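Local coordinates for CELL WALL surface anchor family protein (Streptococcus pneumoniae, PDB 3ZGH) that probably mediates pneumococcal adhesion as a serine-rich repeat surface protein, its basic MSCRAMM-fold region binding keratin 10, at residues Lys110-Asp115 with Thr156-Val161; Pro82-Tyr87 with Ala176-Arg181; Gln94-Leu99 with Gly135-Asn140; Pro44-Leu49 with Tyr66-Thr71. All blocks are in the same frame, centred on the assembly; numbering follows the deposited sequence.

In the fold
All four contacts lie in one MSCRAMM-type domain. Contacts 1, 3 and 4 reach the same seven-stranded antiparallel sheet: contact 1 joins two of its inner strands, 154-162 and 109-114, contact 3 reaches its edge strand 136-138, and contact 4 lies on strand 43-53. Contacts 1 and 3, with centres about 15 Å apart, meet directly through W159 and W138, whose CZ3 and CH2 are 3.9 Å apart. Contact 2 belongs to a separate three-stranded sheet and touches contact 4 where I86 CD1 lies 3.8 Å from I45 CD1. Contacts 3 and 4, about 21 Å apart between centres, fall on opposite sides of the chain's centre.

Contact 1 of 4, residues Lys110-Asp115 with Thr156-Val161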
loop_
_atom_site.group_PDB
_atom_site.type_symbol
_atom_site.label_atom_id
_atom_site.label_comp_id
_atom_site.label_asym_id
_atom_site.label_seq_id
_atom_site.Cartn_x
_atom_site.Cartn_y
_atom_site.Cartn_z
ATOM N N LYS A 110 10.478 0.123 1.842
ATOM C CA LYS A 110 10.667 -0.984 2.765
ATOM C C LYS A 110 9.450 -1.893 2.642
ATOM O O LYS A 110 8.324 -1.408 2.413
ATOM C CB LYS A 110 10.795 -0.463 4.190
ATOM C CG LYS A 110 12.086 0.347 4.453
ATOM C CD LYS A 110 12.173 0.724 5.927
ATOM C CE LYS A 110 13.249 1.786 6.211
ATOM N NZ LYS A 110 14.637 1.343 5.869
ATOM N N ASN A 111 9.667 -3.197 2.735
ATOM C CA ASN A 111 8.557 -4.172 2.717
ATOM C C ASN A 111 8.639 -5.047 3.953
ATOM O O ASN A 111 9.742 -5.476 4.341
ATOM C CB ASN A 111 8.672 -5.083 1.494
ATOM C CG ASN A 111 8.523 -4.341 0.205
ATOM O OD1 ASN A 111 7.466 -3.801 -0.075
ATOM N ND2 ASN A 111 9.565 -4.334 -0.608
ATOM N N TYR A 112 7.505 -5.333 4.560
ATOM C CA TYR A 112 7.489 -6.125 5.774
ATOM C C TYR A 112 6.113 -6.690 6.038
ATOM O O TYR A 112 5.140 -6.238 5.447
ATOM C CB TYR A 112 8.014 -5.335 6.991
ATOM C CG TYR A 112 7.484 -3.952 7.212
ATOM C CD1 TYR A 112 6.572 -3.700 8.236
ATOM C CD2 TYR A 112 7.926 -2.875 6.442
ATOM C CE1 TYR A 112 6.064 -2.383 8.469
ATOM C CE2 TYR A 112 7.428 -1.561 6.670
ATOM C CZ TYR A 112 6.495 -1.336 7.689
ATOM O OH TYR A 112 5.998 -0.068 7.948
ATOM N N ILE A 113 6.050 -7.728 6.876
ATOM C CA ILE A 113 4.793 -8.277 7.320
ATOM C C ILE A 113 4.472 -7.610 8.651
ATOM O O ILE A 113 5.360 -7.484 9.521
ATOM C CB ILE A 113 4.888 -9.799 7.507
ATOM C CG1 ILE A 113 5.222 -10.478 6.169
ATOM C CG2 ILE A 113 3.584 -10.365 8.095
ATOM C CD1 ILE A 113 4.104 -10.361 5.143
ATOM N N THR A 114 3.221 -7.177 8.812
ATOM C CA THR A 114 2.769 -6.599 10.066
ATOM C C THR A 114 1.686 -7.446 10.679
ATOM O O THR A 114 0.924 -8.115 9.967
ATOM C CB THR A 114 2.191 -5.176 9.891
ATOM O OG1 THR A 114 1.280 -5.174 8.785
ATOM C CG2 THR A 114 3.315 -4.161 9.635
ATOM N N ASP A 115 1.599 -7.408 11.997
ATOM C CA ASP A 115 0.546 -8.137 12.677
ATOM C C ASP A 115 -0.736 -7.309 12.687
ATOM O O ASP A 115 -0.797 -6.224 12.114
ATOM C CB ASP A 115 0.976 -8.591 14.090
ATOM C CG ASP A 115 1.125 -7.436 15.088
ATOM O OD1 ASP A 115 0.550 -6.335 14.896
ATOM O OD2 ASP A 115 1.813 -7.658 16.112
ATOM N N THR A 156 2.963 -4.917 4.129
ATOM C CA THR A 156 3.104 -3.474 4.333
ATOM C C THR A 156 4.354 -2.965 3.624
ATOM O O THR A 156 5.422 -3.629 3.649
ATOM C CB THR A 156 3.170 -3.149 5.844
ATOM O OG1 THR A 156 1.938 -3.545 6.494
ATOM C CG2 THR A 156 3.428 -1.647 6.102
ATOM N N SER A 157 4.217 -1.814 2.951
ATOM C CA SER A 157 5.311 -1.162 2.269
ATOM C C SER A 157 5.332 0.285 2.757
ATOM O O SER A 157 4.246 0.880 2.998
ATOM C CB SER A 157 5.082 -1.203 0.756
ATOM O OG SER A 157 5.117 -2.542 0.221
ATOM N N SER A 158 6.523 0.866 2.939
ATOM C CA SER A 158 6.574 2.274 3.355
ATOM C C SER A 158 7.721 2.961 2.654
ATOM O O SER A 158 8.731 2.318 2.303
ATOM C CB SER A 158 6.745 2.429 4.871
ATOM O OG SER A 158 7.973 1.817 5.267
ATOM N N TRP A 159 7.565 4.274 2.442
ATOM C CA TRP A 159 8.590 5.076 1.753
ATOM C C TRP A 159 8.360 6.533 2.147
ATOM O O TRP A 159 7.285 6.875 2.685
ATOM C CB TRP A 159 8.517 4.898 0.234
ATOM C CG TRP A 159 7.227 5.341 -0.407
ATOM C CD1 TRP A 159 6.963 6.567 -1.014
ATOM C CD2 TRP A 159 6.026 4.585 -0.517
ATOM N NE1 TRP A 159 5.655 6.611 -1.452
ATOM C CE2 TRP A 159 5.059 5.406 -1.163
ATOM C CE3 TRP A 159 5.652 3.300 -0.095
ATOM C CZ2 TRP A 159 3.767 4.975 -1.421
ATOM C CZ3 TRP A 159 4.349 2.872 -0.356
ATOM C CH2 TRP A 159 3.427 3.711 -1.017
ATOM N N THR A 160 9.358 7.368 1.896
ATOM C CA THR A 160 9.223 8.787 2.111
ATOM C C THR A 160 9.413 9.522 0.794
ATOM O O THR A 160 10.009 8.990 -0.168
ATOM C CB THR A 160 10.264 9.289 3.121
ATOM O OG1 THR A 160 11.558 8.978 2.626
ATOM C CG2 THR A 160 10.065 8.617 4.505
ATOM N N VAL A 161 8.938 10.764 0.747
ATOM C CA VAL A 161 9.100 11.611 -0.449
ATOM C C VAL A 161 9.407 13.014 0.054
ATOM O O VAL A 161 8.620 13.568 0.832
ATOM C CB VAL A 161 7.810 11.658 -1.309
ATOM C CG1 VAL A 161 8.043 12.468 -2.566
ATOM C CG2 VAL A 161 7.319 10.226 -1.695
HETATM O O HOH W 1 7.931 1.873 8.158
#
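Antiparallel strands 109-114 and 154-162 pair over K110-Y112 and T156-S158 in the seven-stranded sheet of this MSCRAMM-type fold, with N-to-C directions 148° apart. The pairs K110-S158 and Y112-T156 are hydrogen-bonded and flank the non-hydrogen-bonded pair N111-S157. Each hydrogen-bonded pair makes two backbone bonds, for example Y112 N to T156 O at 2.8 Å and T156 N to Y112 O. Between them S157 CA comes 3.0 Å from K110 O in a CA-H...O contact.

On the face carrying N111 and S157, the serine hydroxyl donates to the amide oxygen, S157 OG to N111 OD1 at 2.7 Å, nearly in line with the amide C=O; S157 OG is also hydrogen-bonded to N88 ND2. The amide nitrogen of N111 turns to N125 O and S127 OG, so this buried amide is held at both ends.

The other face carries K110, Y112, T156 and S158. CG of Y112 stands between the backbone N and the carbonyl carbon (chi1 47°). T156 CB lies over one face of the ring in a CH-pi contact, 4.2 Å from the centroid and offset toward the rim, and T156 CG2 comes 3.5 Å from Y112 CZ. S158 OG sits at the ring edge, near its plane. T156 OG1 pairs with T114 OG1 at 2.9 Å and also with T63 OG1. One water lies 2.7 Å from Y112 OH and 2.9 Å from S158 OG.

Contact 2 of 4, residues Pro82-Tyr87 with Ala176-Arg181; sequences PGYSIY and AARTDR
The Y87 ring carries the methyl of T179 over the centre of one face: CG2 stands 3.6 Å from the ring centroid and 10° off the normal, a CH-pi contact. The two side chains cross at about a right angle, and T179 CA and CB also approach the CE2 side of the ring. A second aromatic, Y84, likewise crosses R178 at about a right angle, its CE1 3.8 Å from R178 CB. The guanidinium of R178 has CB of the poorly ordered R181 over one face and D180 OD2 at its edge, in plane; a weak hydrogen bond from R178 NH1 to D180 OD1, 3.2 Å, forms part of a salt bridge within this segment.

The backbones pair as two short antiparallel strands. Y87 N donates to A177 O at 2.8 Å, while the return bond from A177 N to Y87 O is longer, 3.3 Å. T179 N then reaches S85 O at 3.0 Å as the chain enters the type I turn R178-R181.

Strand 85-87 is the middle of a three-stranded antiparallel sheet, between 143-145 and 177-178. S85 OG bonds to Q143 and N145, and Y84 OH to D38 and Y186, while I86 and A176 pack on I45 of strand 43-53 and V64 of strand 57-65.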
loop_
_atom_site.group_PDB
_atom_site.type_symbol
_atom_site.label_atom_id
_atom_site.label_comp_id
_atom_site.label_asym_id
_atom_site.label_seq_id
_atom_site.Cartn_x
_atom_site.Cartn_y
_atom_site.Cartn_z
ATOM N N PRO A 82 -2.433 -22.528 2.853
ATOM C CA PRO A 82 -1.296 -21.832 3.470
ATOM C C PRO A 82 -0.317 -21.276 2.443
ATOM O O PRO A 82 0.304 -20.254 2.728
ATOM C CB PRO A 82 -0.588 -22.926 4.282
ATOM C CG PRO A 82 -1.588 -24.024 4.461
ATOM C CD PRO A 82 -2.572 -23.922 3.311
ATOM N N GLY A 83 -0.134 -21.957 1.305
ATOM C CA GLY A 83 0.810 -21.504 0.297
ATOM C C GLY A 83 0.258 -20.568 -0.773
ATOM O O GLY A 83 1.014 -20.172 -1.672
ATOM N N TYR A 84 -1.042 -20.225 -0.709
ATOM C CA TYR A 84 -1.600 -19.152 -1.536
ATOM C C TYR A 84 -0.775 -17.921 -1.257
ATOM O O TYR A 84 -0.317 -17.753 -0.138
ATOM C CB TYR A 84 -3.044 -18.862 -1.104
ATOM C CG TYR A 84 -3.763 -17.743 -1.822
ATOM C CD1 TYR A 84 -4.062 -17.832 -3.176
ATOM C CD2 TYR A 84 -4.208 -16.633 -1.130
ATOM C CE1 TYR A 84 -4.773 -16.815 -3.825
ATOM C CE2 TYR A 84 -4.912 -15.605 -1.765
ATOM C CZ TYR A 84 -5.198 -15.716 -3.110
ATOM O OH TYR A 84 -5.913 -14.727 -3.751
ATOM N N SER A 85 -0.588 -17.043 -2.234
ATOM C CA SER A 85 0.220 -15.858 -1.997
ATOM C C SER A 85 -0.214 -14.667 -2.835
ATOM O O SER A 85 -0.590 -14.842 -4.011
ATOM C CB SER A 85 1.698 -16.165 -2.302
ATOM O OG SER A 85 2.510 -15.122 -1.776
ATOM N N ILE A 86 -0.129 -13.470 -2.252
ATOM C CA ILE A 86 -0.490 -12.238 -2.975
ATOM C C ILE A 86 0.633 -11.187 -2.988
ATOM O O ILE A 86 1.439 -11.137 -2.065
ATOM C CB ILE A 86 -1.750 -11.571 -2.379
ATOM C CG1 ILE A 86 -1.555 -11.274 -0.897
ATOM C CG2 ILE A 86 -2.990 -12.459 -2.580
ATOM C CD1 ILE A 86 -2.608 -10.319 -0.333
ATOM N N TYR A 87 0.675 -10.377 -4.052
ATOM C CA TYR A 87 1.525 -9.171 -4.121
ATOM C C TYR A 87 0.712 -7.946 -3.698
ATOM O O TYR A 87 -0.513 -7.947 -3.850
ATOM C CB TYR A 87 1.978 -8.930 -5.551
ATOM C CG TYR A 87 2.920 -9.962 -6.134
ATOM C CD1 TYR A 87 4.093 -10.318 -5.478
ATOM C CD2 TYR A 87 2.659 -10.539 -7.372
ATOM C CE1 TYR A 87 4.976 -11.223 -6.039
ATOM C CE2 TYR A 87 3.521 -11.446 -7.932
ATOM C CZ TYR A 87 4.677 -11.793 -7.262
ATOM O OH TYR A 87 5.540 -12.697 -7.831
ATOM N N ALA A 176 -3.578 -5.414 -5.422
ATOM C CA ALA A 176 -3.338 -6.698 -4.800
ATOM C C ALA A 176 -3.682 -7.727 -5.846
ATOM O O ALA A 176 -4.656 -7.571 -6.573
ATOM C CB ALA A 176 -4.205 -6.863 -3.574
ATOM N N ALA A 177 -2.857 -8.758 -5.969
ATOM C CA ALA A 177 -3.115 -9.808 -6.931
ATOM C C ALA A 177 -2.477 -11.098 -6.449
ATOM O O ALA A 177 -1.449 -11.071 -5.767
ATOM C CB ALA A 177 -2.546 -9.431 -8.282
ATOM N N ARG A 178 -3.044 -12.241 -6.844
ATOM C CA ARG A 178 -2.419 -13.504 -6.498
ATOM C C ARG A 178 -1.200 -13.605 -7.380
ATOM O O ARG A 178 -1.192 -13.069 -8.511
ATOM C CB ARG A 178 -3.372 -14.669 -6.694
ATOM C CG ARG A 178 -3.921 -14.847 -8.103
ATOM C CD ARG A 178 -4.868 -16.045 -8.123
ATOM N NE ARG A 178 -5.794 -16.022 -9.253
ATOM C CZ ARG A 178 -5.717 -16.801 -10.326
ATOM N NH1 ARG A 178 -4.745 -17.703 -10.466
ATOM N NH2 ARG A 178 -6.630 -16.671 -11.276
ATOM N N THR A 179 -0.166 -14.299 -6.893
ATOM C CA THR A 179 1.155 -14.204 -7.516
ATOM C C THR A 179 1.218 -14.853 -8.888
ATOM O O THR A 179 2.067 -14.486 -9.687
ATOM C CB THR A 179 2.255 -14.801 -6.615
ATOM O OG1 THR A 179 1.869 -16.116 -6.233
ATOM C CG2 THR A 179 2.427 -13.950 -5.354
ATOM N N ASP A 180 0.326 -15.797 -9.179
ATOM C CA ASP A 180 0.280 -16.386 -10.520
ATOM C C ASP A 180 -0.689 -15.687 -11.482
ATOM O O ASP A 180 -0.954 -16.200 -12.570
ATOM C CB ASP A 180 -0.042 -17.899 -10.458
ATOM C CG ASP A 180 -1.396 -18.197 -9.804
ATOM O OD1 ASP A 180 -1.921 -17.357 -9.038
ATOM O OD2 ASP A 180 -1.936 -19.302 -10.041
ATOM N N ARG A 181 -1.216 -14.522 -11.107
ATOM C CA ARG A 181 -2.121 -13.793 -11.997
ATOM C C ARG A 181 -2.032 -12.276 -11.739
ATOM O O ARG A 181 -2.973 -11.649 -11.247
ATOM C CB ARG A 181 -3.551 -14.313 -11.819
ATOM C CG ARG A 181 -4.533 -13.825 -12.862
ATOM C CD ARG A 181 -4.334 -14.499 -14.214
ATOM N NE ARG A 181 -4.899 -13.693 -15.300
ATOM C CZ ARG A 181 -6.172 -13.730 -15.695
ATOM N NH1 ARG A 181 -6.576 -12.948 -16.691
ATOM N NH2 ARG A 181 -7.047 -14.542 -15.108
#

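Contact 3 of 4, residues Gln94-Leu99 with Gly135-Asn140. With ACT (acetate ion), chain D.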
loop_
_atom_site.group_PDB
_atom_site.type_symbol
_atom_site.label_atom_id
_atom_site.label_comp_id
_atom_site.label_asym_id
_atom_site.label_seq_id
_atom_site.Cartn_x
_atom_site.Cartn_y
_atom_site.Cartn_z
ATOM N N GLN A 94 0.724 -1.401 -13.645
ATOM C CA GLN A 94 0.060 -0.137 -13.380
ATOM C C GLN A 94 0.921 0.794 -12.546
ATOM O O GLN A 94 1.587 0.375 -11.597
ATOM C CB GLN A 94 -1.289 -0.346 -12.662
ATOM C CG GLN A 94 -1.164 -0.658 -11.182
ATOM C CD GLN A 94 -2.501 -0.611 -10.448
ATOM O OE1 GLN A 94 -3.557 -0.929 -11.016
ATOM N NE2 GLN A 94 -2.458 -0.203 -9.169
ATOM N N THR A 95 0.881 2.065 -12.902
ATOM C CA THR A 95 1.422 3.103 -12.040
ATOM C C THR A 95 0.776 3.017 -10.668
ATOM O O THR A 95 -0.436 2.924 -10.574
ATOM C CB THR A 95 1.153 4.467 -12.644
ATOM O OG1 THR A 95 1.767 4.518 -13.932
ATOM C CG2 THR A 95 1.729 5.576 -11.740
ATOM N N MET A 96 1.574 3.034 -9.601
ATOM C CA MET A 96 1.033 3.032 -8.245
ATOM C C MET A 96 0.903 4.446 -7.669
ATOM O O MET A 96 0.086 4.676 -6.790
ATOM C CB MET A 96 1.953 2.274 -7.280
ATOM C CG MET A 96 2.289 0.857 -7.668
ATOM S SD MET A 96 1.071 -0.374 -7.193
ATOM C CE MET A 96 0.815 -0.091 -5.417
ATOM N N LEU A 97 1.771 5.352 -8.099
ATOM C CA LEU A 97 1.938 6.629 -7.396
ATOM C C LEU A 97 2.282 7.734 -8.395
ATOM O O LEU A 97 3.172 7.581 -9.217
ATOM C CB LEU A 97 3.031 6.491 -6.345
ATOM C CG LEU A 97 3.351 7.757 -5.529
ATOM C CD1 LEU A 97 2.258 8.037 -4.518
ATOM C CD2 LEU A 97 4.684 7.563 -4.849
ATOM N N THR A 98 1.547 8.834 -8.351
ATOM C CA THR A 98 1.933 10.006 -9.142
ATOM C C THR A 98 2.145 11.112 -8.119
ATOM O O THR A 98 1.512 11.105 -7.048
ATOM C CB THR A 98 0.866 10.423 -10.159
ATOM O OG1 THR A 98 -0.334 10.768 -9.460
ATOM C CG2 THR A 98 0.574 9.294 -11.133
ATOM N N LEU A 99 3.068 12.026 -8.415
ATOM C CA LEU A 99 3.519 13.002 -7.420
ATOM C C LEU A 99 3.438 14.409 -7.986
ATOM O O LEU A 99 3.758 14.634 -9.160
ATOM C CB LEU A 99 4.963 12.704 -7.025
ATOM C CG LEU A 99 5.188 11.378 -6.294
ATOM C CD1 LEU A 99 6.661 11.232 -5.975
ATOM C CD2 LEU A 99 4.347 11.305 -5.010
ATOM N N GLY A 135 4.069 8.483 -13.483
ATOM C CA GLY A 135 4.384 8.300 -12.079
ATOM C C GLY A 135 5.371 7.171 -11.852
ATOM O O GLY A 135 6.287 6.969 -12.649
ATOM N N TYR A 136 5.170 6.440 -10.760
ATOM C CA TYR A 136 6.138 5.469 -10.263
ATOM C C TYR A 136 5.479 4.110 -9.987
ATOM O O TYR A 136 4.286 4.036 -9.623
ATOM C CB TYR A 136 6.752 5.978 -8.942
ATOM C CG TYR A 136 7.540 7.260 -9.050
ATOM C CD1 TYR A 136 8.919 7.239 -9.246
ATOM C CD2 TYR A 136 6.913 8.485 -8.968
ATOM C CE1 TYR A 136 9.651 8.403 -9.374
ATOM C CE2 TYR A 136 7.641 9.677 -9.082
ATOM C CZ TYR A 136 9.008 9.622 -9.287
ATOM O OH TYR A 136 9.739 10.789 -9.396
ATOM N N THR A 137 6.263 3.044 -10.117
ATOM C CA THR A 137 5.923 1.762 -9.493
ATOM C C THR A 137 7.181 1.253 -8.815
ATOM O O THR A 137 8.227 1.891 -8.885
ATOM C CB THR A 137 5.491 0.689 -10.521
ATOM O OG1 THR A 137 4.763 1.296 -11.588
ATOM C CG2 THR A 137 4.615 -0.371 -9.869
ATOM N N TRP A 138 7.100 0.101 -8.167
ATOM C CA TRP A 138 8.299 -0.528 -7.668
ATOM C C TRP A 138 8.344 -2.017 -7.996
ATOM O O TRP A 138 7.318 -2.628 -8.307
ATOM C CB TRP A 138 8.472 -0.256 -6.174
ATOM C CG TRP A 138 7.422 -0.841 -5.234
ATOM C CD1 TRP A 138 7.426 -2.090 -4.662
ATOM C CD2 TRP A 138 6.256 -0.178 -4.721
ATOM N NE1 TRP A 138 6.336 -2.233 -3.825
ATOM C CE2 TRP A 138 5.605 -1.069 -3.854
ATOM C CE3 TRP A 138 5.706 1.101 -4.916
ATOM C CZ2 TRP A 138 4.427 -0.741 -3.191
ATOM C CZ3 TRP A 138 4.545 1.429 -4.259
ATOM C CH2 TRP A 138 3.915 0.522 -3.402
ATOM N N GLY A 139 9.556 -2.571 -7.966
ATOM C CA GLY A 139 9.796 -3.974 -8.273
ATOM C C GLY A 139 10.456 -4.710 -7.112
ATOM O O GLY A 139 10.534 -4.189 -5.997
ATOM N N ASN A 140 10.939 -5.924 -7.364
ATOM C CA ASN A 140 11.309 -6.806 -6.267
ATOM C C ASN A 140 10.174 -6.756 -5.242
ATOM O O ASN A 140 10.412 -6.575 -4.040
ATOM C CB ASN A 140 12.632 -6.366 -5.623
ATOM C CG ASN A 140 13.859 -6.794 -6.433
ATOM O OD1 ASN A 140 13.831 -7.801 -7.145
ATOM N ND2 ASN A 140 14.945 -6.033 -6.309
HETATM C C ACT D . -1.114 14.750 -8.716
HETATM O O ACT D . -0.721 15.855 -9.165
HETATM O OXT ACT D . -0.315 13.791 -8.851
HETATM C CH3 ACT D . -2.466 14.597 -8.061
#
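A classic beta bulge joins the two segments: M96 and L97 both face Y136, and their backbone N-H groups share one acceptor. M96 N reaches Y136 O at 2.9 Å and L97 N reaches it at 3.2 Å, the latter in the carbonyl plane; Y136 N answers to L97 O at 2.8 Å. G135 CA makes a CA-H...O contact with L97 O, 3.2 Å.

M96 bends at chi2 (-84°) and chi3 (-52°), and its side chain crosses W138 at about a right angle. Its CE touches W138 CH2 at 3.7 Å, and its sulfur lies obliquely to the six-membered ring in a Met-aromatic contact. Packing is tight where M96 CG presses on T137 CG2 at 3.4 Å. L99 CD1 meets Y136 CE2 at 3.6 Å. T98 OG1 bonds to T171 OG1; an acetate, probably from the crystallisation liquor, has OXT 3.1 Å from T98 OG1, a bond not settled because that proton has another acceptor within reach.

Two residues opposite one is the classic beta bulge, here linking strand 97-99 of a three-stranded sheet to edge strand 136-138 of the seven-stranded one.

Contact 4 of 4, residues Pro44-Leu49 with Tyr66-Thr71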
loop_
_atom_site.group_PDB
_atom_site.type_symbol
_atom_site.label_atom_id
_atom_site.label_comp_id
_atom_site.label_asym_id
_atom_site.label_seq_id
_atom_site.Cartn_x
_atom_site.Cartn_y
_atom_site.Cartn_z
ATOM N N PRO A 44 -13.665 -10.228 0.990
ATOM C CA PRO A 44 -13.080 -8.892 0.838
ATOM C C PRO A 44 -11.594 -8.899 1.124
ATOM O O PRO A 44 -11.114 -9.723 1.898
ATOM C CB PRO A 44 -13.789 -8.058 1.916
ATOM C CG PRO A 44 -15.060 -8.817 2.223
ATOM C CD PRO A 44 -14.676 -10.283 2.058
ATOM N N ILE A 45 -10.881 -7.963 0.521
ATOM C CA ILE A 45 -9.495 -7.695 0.885
ATOM C C ILE A 45 -9.457 -6.185 1.053
ATOM O O ILE A 45 -10.237 -5.474 0.386
ATOM C CB ILE A 45 -8.519 -8.224 -0.191
ATOM C CG1 ILE A 45 -7.054 -8.074 0.259
ATOM C CG2 ILE A 45 -8.722 -7.520 -1.539
ATOM C CD1 ILE A 45 -6.100 -8.865 -0.642
ATOM N N TYR A 46 -8.605 -5.699 1.950
ATOM C CA TYR A 46 -8.593 -4.294 2.305
ATOM C C TYR A 46 -7.219 -3.681 2.121
ATOM O O TYR A 46 -6.195 -4.411 2.099
ATOM C CB TYR A 46 -9.017 -4.119 3.766
ATOM C CG TYR A 46 -10.352 -4.759 4.074
ATOM C CD1 TYR A 46 -11.525 -4.039 3.931
ATOM C CD2 TYR A 46 -10.445 -6.112 4.484
ATOM C CE1 TYR A 46 -12.780 -4.607 4.203
ATOM C CE2 TYR A 46 -11.707 -6.700 4.747
ATOM C CZ TYR A 46 -12.866 -5.916 4.617
ATOM O OH TYR A 46 -14.117 -6.443 4.863
ATOM N N TYR A 47 -7.186 -2.349 1.984
ATOM C CA TYR A 47 -5.921 -1.637 2.155
ATOM C C TYR A 47 -6.091 -0.478 3.117
ATOM O O TYR A 47 -7.219 0.014 3.388
ATOM C CB TYR A 47 -5.333 -1.122 0.840
ATOM C CG TYR A 47 -6.053 0.101 0.300
ATOM C CD1 TYR A 47 -5.685 1.386 0.712
ATOM C CD2 TYR A 47 -7.128 -0.031 -0.573
ATOM C CE1 TYR A 47 -6.376 2.500 0.257
ATOM C CE2 TYR A 47 -7.805 1.079 -1.059
ATOM C CZ TYR A 47 -7.422 2.344 -0.627
ATOM O OH TYR A 47 -8.092 3.450 -1.088
ATOM N N LYS A 48 -4.946 -0.074 3.664
ATOM C CA LYS A 48 -4.849 1.132 4.445
ATOM C C LYS A 48 -3.649 1.903 3.883
ATOM O O LYS A 48 -2.605 1.309 3.578
ATOM C CB LYS A 48 -4.649 0.798 5.909
ATOM C CG LYS A 48 -4.432 2.034 6.798
ATOM C CD LYS A 48 -4.151 1.651 8.277
ATOM C CE LYS A 48 -5.406 1.133 8.967
ATOM N NZ LYS A 48 -5.204 0.761 10.413
ATOM N N LEU A 49 -3.809 3.216 3.728
ATOM C CA LEU A 49 -2.703 4.066 3.342
ATOM C C LEU A 49 -2.656 5.210 4.361
ATOM O O LEU A 49 -3.628 6.002 4.485
ATOM C CB LEU A 49 -2.902 4.615 1.931
ATOM C CG LEU A 49 -1.747 5.512 1.476
ATOM C CD1 LEU A 49 -0.525 4.685 1.077
ATOM C CD2 LEU A 49 -2.191 6.416 0.318
ATOM N N TYR A 66 -6.429 -8.962 4.923
ATOM C CA TYR A 66 -7.779 -9.476 4.963
ATOM C C TYR A 66 -8.534 -9.042 6.209
ATOM O O TYR A 66 -9.710 -9.380 6.362
ATOM C CB TYR A 66 -7.789 -11.014 4.820
ATOM C CG TYR A 66 -7.325 -11.435 3.446
ATOM C CD1 TYR A 66 -8.247 -11.627 2.402
ATOM C CD2 TYR A 66 -5.959 -11.597 3.169
ATOM C CE1 TYR A 66 -7.817 -11.979 1.146
ATOM C CE2 TYR A 66 -5.527 -11.940 1.926
ATOM C CZ TYR A 66 -6.452 -12.135 0.914
ATOM O OH TYR A 66 -5.999 -12.516 -0.328
ATOM N N VAL A 67 -7.873 -8.285 7.088
ATOM C CA VAL A 67 -8.517 -7.741 8.287
ATOM C C VAL A 67 -9.204 -6.410 7.940
ATOM O O VAL A 67 -8.575 -5.492 7.405
ATOM C CB VAL A 67 -7.477 -7.479 9.419
ATOM C CG1 VAL A 67 -8.150 -6.847 10.679
ATOM C CG2 VAL A 67 -6.762 -8.789 9.806
ATOM N N ASN A 68 -10.499 -6.329 8.214
ATOM C CA ASN A 68 -11.254 -5.106 7.980
ATOM C C ASN A 68 -10.762 -3.990 8.908
ATOM O O ASN A 68 -10.884 -4.106 10.126
ATOM C CB ASN A 68 -12.748 -5.357 8.252
ATOM C CG ASN A 68 -13.607 -4.138 7.878
ATOM O OD1 ASN A 68 -13.124 -2.991 7.910
ATOM N ND2 ASN A 68 -14.837 -4.387 7.440
ATOM N N PRO A 69 -10.206 -2.904 8.354
ATOM C CA PRO A 69 -9.615 -1.915 9.265
ATOM C C PRO A 69 -10.650 -1.241 10.149
ATOM O O PRO A 69 -10.300 -0.659 11.177
ATOM C CB PRO A 69 -9.000 -0.872 8.331
ATOM C CG PRO A 69 -8.889 -1.536 6.974
ATOM C CD PRO A 69 -9.987 -2.587 6.929
ATOM N N LYS A 70 -11.922 -1.301 9.769
ATOM C CA LYS A 70 -12.959 -0.620 10.553
ATOM C C LYS A 70 -13.222 -1.337 11.878
ATOM O O LYS A 70 -13.534 -0.709 12.885
ATOM C CB LYS A 70 -14.254 -0.533 9.731
ATOM C CG LYS A 70 -15.488 -0.077 10.522
ATOM C CD LYS A 70 -15.447 1.385 10.811
ATOM C CE LYS A 70 -16.757 1.832 11.519
ATOM N NZ LYS A 70 -16.621 3.217 12.077
ATOM N N THR A 71 -13.124 -2.660 11.866
ATOM C CA THR A 71 -13.484 -3.481 13.007
ATOM C C THR A 71 -12.270 -4.201 13.604
ATOM O O THR A 71 -12.347 -4.754 14.710
ATOM C CB THR A 71 -14.439 -4.610 12.572
ATOM O OG1 THR A 71 -13.765 -5.471 11.632
ATOM C CG2 THR A 71 -15.718 -4.051 11.946
HETATM O O HOH W 2 -11.638 -10.351 4.538
HETATM O O HOH W 3 -7.684 -0.184 12.086
#
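Tight packing centres on the Y46 ring, one face of which is covered by N68. N68 CA lies over the middle of that face, 3.7 Å from the ring centroid, and the amide of N68 stacks with its plane 26° from the ring. N68 CG, anti to the backbone N (chi1 -174°), extends over the CZ and CE1 side. P69 CD adds a contact 3.6 Å from Y46 CG. I45 packs on the Y66 ring, with CG1 over one face in a CH-pi contact, offset toward the rim, and CD1 3.6 Å from Y66 CZ. The Y66 hydroxyl bonds to D38.

No direct hydrogen bond joins the segments; on the looser side two waters bridge them. One donates to both P44 O and Y66 O, at 2.8 Å each. Beside exposed K48, whose CE is 4.2 Å from P69 CB, another accepts from K48 NZ at 3.1 Å and donates to P69 O.

N68 OD1, which is also hydrogen-bonded to a glycerol probably from the crystallisation liquor, accepts from K70 N at 2.8 Å, two residues on, which is an Asx turn.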